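Local coordinates for protein xylulose kinase (Bifidobacterium adolescentis ATCC 15703, PDB 3I8B) that probably phosphorylates D-xylulose to D-xylulose 5-phosphate with ATP, as a member of the FGGY family of carbohydrate kinases, at residues A[401-415]-A[438-450]. Residues are numbered along the deposited sequence; the frame is centred on the assembly and turned at random.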
loop_
_atom_site.group_PDB
_atom_site.type_symbol
_atom_site.label_atom_id
_atom_site.label_comp_id
_atom_site.label_asym_id
_atom_site.label_seq_id
_atom_site.Cartn_x
_atom_site.Cartn_y
_atom_site.Cartn_z
ATOM N N ARG A 401 -20.909 12.443 -19.349
ATOM C CA ARG A 401 -21.494 11.655 -18.278
ATOM C C ARG A 401 -20.923 10.228 -18.253
ATOM O O ARG A 401 -20.749 9.645 -17.183
ATOM C CB ARG A 401 -23.021 11.637 -18.418
ATOM C CG ARG A 401 -23.761 10.846 -17.353
ATOM C CD ARG A 401 -23.588 11.472 -15.970
ATOM N NE ARG A 401 -24.502 10.890 -14.992
ATOM C CZ ARG A 401 -25.528 11.534 -14.440
ATOM N NH1 ARG A 401 -25.781 12.793 -14.765
ATOM N NH2 ARG A 401 -26.302 10.914 -13.562
ATOM N N ALA A 402 -20.629 9.680 -19.432
ATOM C CA ALA A 402 -20.041 8.341 -19.537
ATOM C C ALA A 402 -18.607 8.288 -18.999
ATOM O O ALA A 402 -18.189 7.277 -18.439
ATOM C CB ALA A 402 -20.097 7.826 -20.995
ATOM N N PHE A 403 -17.858 9.374 -19.178
ATOM C CA PHE A 403 -16.520 9.479 -18.609
ATOM C C PHE A 403 -16.586 9.431 -17.074
ATOM O O PHE A 403 -15.838 8.695 -16.423
ATOM C CB PHE A 403 -15.852 10.783 -19.040
ATOM C CG PHE A 403 -15.121 10.703 -20.355
ATOM C CD1 PHE A 403 -13.900 10.053 -20.450
ATOM C CD2 PHE A 403 -15.633 11.323 -21.484
ATOM C CE1 PHE A 403 -13.224 9.994 -21.653
ATOM C CE2 PHE A 403 -14.958 11.271 -22.689
ATOM C CZ PHE A 403 -13.751 10.609 -22.772
ATOM N N VAL A 404 -17.484 10.224 -16.496
ATOM C CA VAL A 404 -17.643 10.243 -15.034
ATOM C C VAL A 404 -18.201 8.923 -14.492
ATOM O O VAL A 404 -17.709 8.379 -13.491
ATOM C CB VAL A 404 -18.551 11.400 -14.583
ATOM C CG1 VAL A 404 -18.725 11.377 -13.070
ATOM C CG2 VAL A 404 -17.976 12.737 -15.025
ATOM N N GLU A 405 -19.233 8.406 -15.148
ATOM C CA GLU A 405 -19.855 7.171 -14.706
ATOM C C GLU A 405 -18.881 6.008 -14.847
ATOM O O GLU A 405 -18.945 5.038 -14.094
ATOM C CB GLU A 405 -21.158 6.907 -15.478
ATOM C CG GLU A 405 -22.285 7.898 -15.156
ATOM C CD GLU A 405 -23.641 7.463 -15.706
ATOM O OE1 GLU A 405 -23.668 6.634 -16.650
ATOM O OE2 GLU A 405 -24.680 7.957 -15.202
ATOM N N GLY A 406 -17.966 6.113 -15.806
ATOM C CA GLY A 406 -16.992 5.061 -16.026
ATOM C C GLY A 406 -15.983 5.023 -14.898
ATOM O O GLY A 406 -15.670 3.970 -14.381
ATOM N N LEU A 407 -15.470 6.190 -14.531
ATOM C CA LEU A 407 -14.540 6.309 -13.419
ATOM C C LEU A 407 -15.136 5.668 -12.165
ATOM O O LEU A 407 -14.513 4.817 -11.542
ATOM C CB LEU A 407 -14.215 7.788 -13.173
ATOM C CG LEU A 407 -13.201 8.166 -12.086
ATOM C CD1 LEU A 407 -12.732 9.585 -12.291
ATOM C CD2 LEU A 407 -13.789 7.998 -10.691
ATOM N N LEU A 408 -16.354 6.073 -11.814
ATOM C CA LEU A 408 -17.022 5.579 -10.608
ATOM C C LEU A 408 -17.374 4.104 -10.666
ATOM O O LEU A 408 -17.268 3.407 -9.663
ATOM C CB LEU A 408 -18.284 6.389 -10.313
ATOM C CG LEU A 408 -18.052 7.726 -9.610
ATOM C CD1 LEU A 408 -17.427 7.513 -8.241
ATOM C CD2 LEU A 408 -17.165 8.608 -10.456
ATOM N N CYS A 409 -17.801 3.637 -11.843
ATOM C CA CYS A 409 -18.163 2.236 -12.045
ATOM C C CYS A 409 -16.993 1.276 -11.850
ATOM O O CYS A 409 -17.177 0.172 -11.344
ATOM C CB CYS A 409 -18.779 2.030 -13.436
ATOM S SG CYS A 409 -20.532 2.498 -13.519
ATOM N N SER A 410 -15.803 1.689 -12.284
ATOM C CA SER A 410 -14.600 0.899 -12.081
ATOM C C SER A 410 -14.345 0.723 -10.584
ATOM O O SER A 410 -14.057 -0.378 -10.126
ATOM C CB SER A 410 -13.393 1.583 -12.730
ATOM O OG SER A 410 -12.187 0.939 -12.352
ATOM N N GLN A 411 -14.453 1.810 -9.827
ATOM C CA GLN A 411 -14.258 1.736 -8.381
ATOM C C GLN A 411 -15.321 0.829 -7.743
ATOM O O GLN A 411 -15.021 0.058 -6.831
ATOM C CB GLN A 411 -14.269 3.132 -7.750
ATOM C CG GLN A 411 -13.090 4.019 -8.152
ATOM C CD GLN A 411 -11.740 3.311 -8.020
ATOM O OE1 GLN A 411 -11.528 2.520 -7.105
ATOM N NE2 GLN A 411 -10.828 3.601 -8.934
ATOM N N ARG A 412 -16.556 0.897 -8.234
ATOM C CA ARG A 412 -17.579 -0.029 -7.762
ATOM C C ARG A 412 -17.188 -1.456 -8.089
ATOM O O ARG A 412 -17.316 -2.343 -7.251
ATOM C CB ARG A 412 -18.939 0.257 -8.384
ATOM C CG ARG A 412 -19.876 -0.937 -8.285
ATOM C CD ARG A 412 -20.426 -1.118 -6.878
ATOM N NE ARG A 412 -21.703 -0.436 -6.798
ATOM C CZ ARG A 412 -22.879 -1.047 -6.735
ATOM N NH1 ARG A 412 -22.942 -2.367 -6.684
ATOM N NH2 ARG A 412 -23.990 -0.328 -6.699
ATOM N N ASP A 413 -16.745 -1.676 -9.325
ATOM C CA ASP A 413 -16.277 -2.988 -9.750
ATOM C C ASP A 413 -15.256 -3.523 -8.751
ATOM O O ASP A 413 -15.286 -4.687 -8.403
ATOM C CB ASP A 413 -15.654 -2.921 -11.153
ATOM C CG ASP A 413 -15.892 -4.194 -11.957
ATOM O OD1 ASP A 413 -16.764 -4.992 -11.556
ATOM O OD2 ASP A 413 -15.224 -4.395 -12.993
ATOM N N CYS A 414 -14.358 -2.661 -8.289
ATOM C CA CYS A 414 -13.393 -3.059 -7.270
ATOM C C CYS A 414 -14.072 -3.491 -5.968
ATOM O O CYS A 414 -13.712 -4.502 -5.372
ATOM C CB CYS A 414 -12.398 -1.930 -7.007
ATOM S SG CYS A 414 -11.185 -1.728 -8.341
ATOM N N LEU A 415 -15.053 -2.719 -5.519
ATOM C CA LEU A 415 -15.782 -3.075 -4.301
ATOM C C LEU A 415 -16.447 -4.453 -4.445
ATOM O O LEU A 415 -16.410 -5.276 -3.527
ATOM C CB LEU A 415 -16.817 -1.999 -3.967
ATOM C CG LEU A 415 -16.373 -0.774 -3.157
ATOM C CD1 LEU A 415 -15.012 -0.250 -3.584
ATOM C CD2 LEU A 415 -17.442 0.328 -3.226
ATOM N N GLU A 438 -16.379 17.838 -7.627
ATOM C CA GLU A 438 -17.810 17.974 -7.386
ATOM C C GLU A 438 -18.620 16.890 -8.093
ATOM O O GLU A 438 -19.602 16.387 -7.544
ATOM C CB GLU A 438 -18.287 19.357 -7.826
ATOM C CG GLU A 438 -19.708 19.703 -7.403
ATOM C CD GLU A 438 -20.259 20.907 -8.164
ATOM O OE1 GLU A 438 -19.637 21.308 -9.178
ATOM O OE2 GLU A 438 -21.311 21.447 -7.755
ATOM N N ALA A 439 -18.200 16.530 -9.303
ATOM C CA ALA A 439 -18.898 15.519 -10.085
ATOM C C ALA A 439 -18.704 14.124 -9.499
ATOM O O ALA A 439 -19.656 13.343 -9.392
ATOM C CB ALA A 439 -18.442 15.557 -11.546
ATOM N N ILE A 440 -17.470 13.802 -9.125
ATOM C CA ILE A 440 -17.211 12.516 -8.492
ATOM C C ILE A 440 -17.966 12.488 -7.163
ATOM O O ILE A 440 -18.774 11.596 -6.897
ATOM C CB ILE A 440 -15.699 12.283 -8.308
ATOM C CG1 ILE A 440 -15.054 12.014 -9.675
ATOM C CG2 ILE A 440 -15.442 11.135 -7.344
ATOM C CD1 ILE A 440 -13.526 12.059 -9.687
ATOM N N ARG A 441 -17.714 13.511 -6.360
ATOM C CA ARG A 441 -18.373 13.709 -5.083
ATOM C C ARG A 441 -19.901 13.608 -5.193
ATOM O O ARG A 441 -20.551 13.030 -4.325
ATOM C CB ARG A 441 -17.953 15.075 -4.522
ATOM C CG ARG A 441 -18.454 15.394 -3.140
ATOM C CD ARG A 441 -18.041 16.799 -2.702
ATOM N NE ARG A 441 -16.589 16.978 -2.661
ATOM C CZ ARG A 441 -15.975 17.973 -2.018
ATOM N NH1 ARG A 441 -16.680 18.880 -1.348
ATOM N NH2 ARG A 441 -14.652 18.061 -2.034
ATOM N N THR A 442 -20.474 14.152 -6.262
ATOM C CA THR A 442 -21.933 14.169 -6.403
ATOM C C THR A 442 -22.526 12.834 -6.842
ATOM O O THR A 442 -23.589 12.422 -6.367
ATOM C CB THR A 442 -22.401 15.233 -7.405
ATOM O OG1 THR A 442 -22.078 16.537 -6.907
ATOM C CG2 THR A 442 -23.905 15.134 -7.609
ATOM N N LEU A 443 -21.846 12.165 -7.761
ATOM C CA LEU A 443 -22.381 10.940 -8.330
ATOM C C LEU A 443 -21.967 9.670 -7.575
ATOM O O LEU A 443 -22.550 8.611 -7.798
ATOM C CB LEU A 443 -22.032 10.847 -9.823
ATOM C CG LEU A 443 -22.803 11.865 -10.678
ATOM C CD1 LEU A 443 -22.344 11.847 -12.122
ATOM C CD2 LEU A 443 -24.307 11.627 -10.580
ATOM N N ALA A 444 -20.994 9.785 -6.672
ATOM C CA ALA A 444 -20.472 8.606 -5.961
ATOM C C ALA A 444 -21.527 7.748 -5.239
ATOM O O ALA A 444 -21.585 6.533 -5.447
ATOM C CB ALA A 444 -19.357 8.997 -5.006
ATOM N N PRO A 445 -22.369 8.368 -4.399
ATOM C CA PRO A 445 -23.313 7.545 -3.625
ATOM C C PRO A 445 -24.230 6.747 -4.529
ATOM O O PRO A 445 -24.468 5.562 -4.290
ATOM C CB PRO A 445 -24.129 8.578 -2.838
ATOM C CG PRO A 445 -23.258 9.798 -2.788
ATOM C CD PRO A 445 -22.514 9.804 -4.103
ATOM N N SER A 446 -24.744 7.423 -5.553
ATOM C CA SER A 446 -25.618 6.831 -6.562
ATOM C C SER A 446 -25.033 5.555 -7.173
ATOM O O SER A 446 -25.673 4.497 -7.174
ATOM C CB SER A 446 -25.887 7.864 -7.672
ATOM O OG SER A 446 -26.372 7.267 -8.855
ATOM N N ILE A 447 -23.820 5.654 -7.704
ATOM C CA ILE A 447 -23.284 4.522 -8.438
ATOM C C ILE A 447 -22.497 3.537 -7.541
ATOM O O ILE A 447 -22.515 2.332 -7.782
ATOM C CB ILE A 447 -22.570 4.948 -9.782
ATOM C CG1 ILE A 447 -21.075 4.673 -9.766
ATOM C CG2 ILE A 447 -22.933 6.386 -10.215
ATOM C CD1 ILE A 447 -20.777 3.309 -10.290
ATOM N N LEU A 448 -21.852 4.029 -6.486
ATOM C CA LEU A 448 -21.181 3.122 -5.544
ATOM C C LEU A 448 -22.207 2.320 -4.746
ATOM O O LEU A 448 -21.942 1.198 -4.313
ATOM C CB LEU A 448 -20.234 3.868 -4.608
ATOM C CG LEU A 448 -19.048 4.554 -5.279
ATOM C CD1 LEU A 448 -18.138 5.160 -4.235
ATOM C CD2 LEU A 448 -18.288 3.561 -6.144
ATOM N N GLY A 449 -23.384 2.902 -4.565
ATOM C CA GLY A 449 -24.507 2.190 -3.980
ATOM C C GLY A 449 -24.685 2.373 -2.485
ATOM O O GLY A 449 -25.411 1.603 -1.865
HETATM N N MSE A 450 -24.028 3.387 -1.924
HETATM C CA MSE A 450 -24.062 3.681 -0.484
HETATM C C MSE A 450 -23.692 5.129 -0.229
HETATM O O MSE A 450 -23.211 5.820 -1.116
HETATM C CB MSE A 450 -23.015 2.864 0.273
HETATM C CG MSE A 450 -23.285 1.412 0.427
HETATM SE SE MSE A 450 -21.867 0.611 1.534
HETATM C CE MSE A 450 -22.746 -1.114 1.793
#
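L408 and I447 meet at the centre of a helix-helix packing in the C-terminal actin-like ATPase domain of this FGGY kinase. The helical segments 401-415 and 438-448 cross at -46°, and their axes come within 9.3 Å. L408 points at the second helix. Its CB lies 3.3 Å from I447 CG1, very close as modelled. Its CD1 rests on CA and CB of A444, and CD2 reaches I440 CG1. The chi1 of I447 (114°) is away from a staggered value, so the tight fit of its CD1 against C409 CA and SG is doubtful. Nearer the N-terminal end of 401-415, the V404 and L443 side chains cross at about a right angle, with V404 CG1 on L443 CD1. L443 also lies over one face of the R401 guanidinium, with CD1 3.7 Å from NE. That guanidinium is held by a salt bridge from R401 NE to E405 OE2. I440 and L448 also touch L293 and I291, respectively, which places the pair against the domain's sheet containing strand 288-293. R412 bends at chi2 and chi3 to grip the end of the second helix. Its NH1 pairs with E416 and its NH2 with E496. R412 NE and NH2 both bond I447 O. A leucine in its place would probably leave that carbonyl without these donors and cost both glutamates this partner. The NE bond lies in the carbonyl plane at 3.0 Å, while NH2 reaches I447 O from above that plane at 3.2 Å.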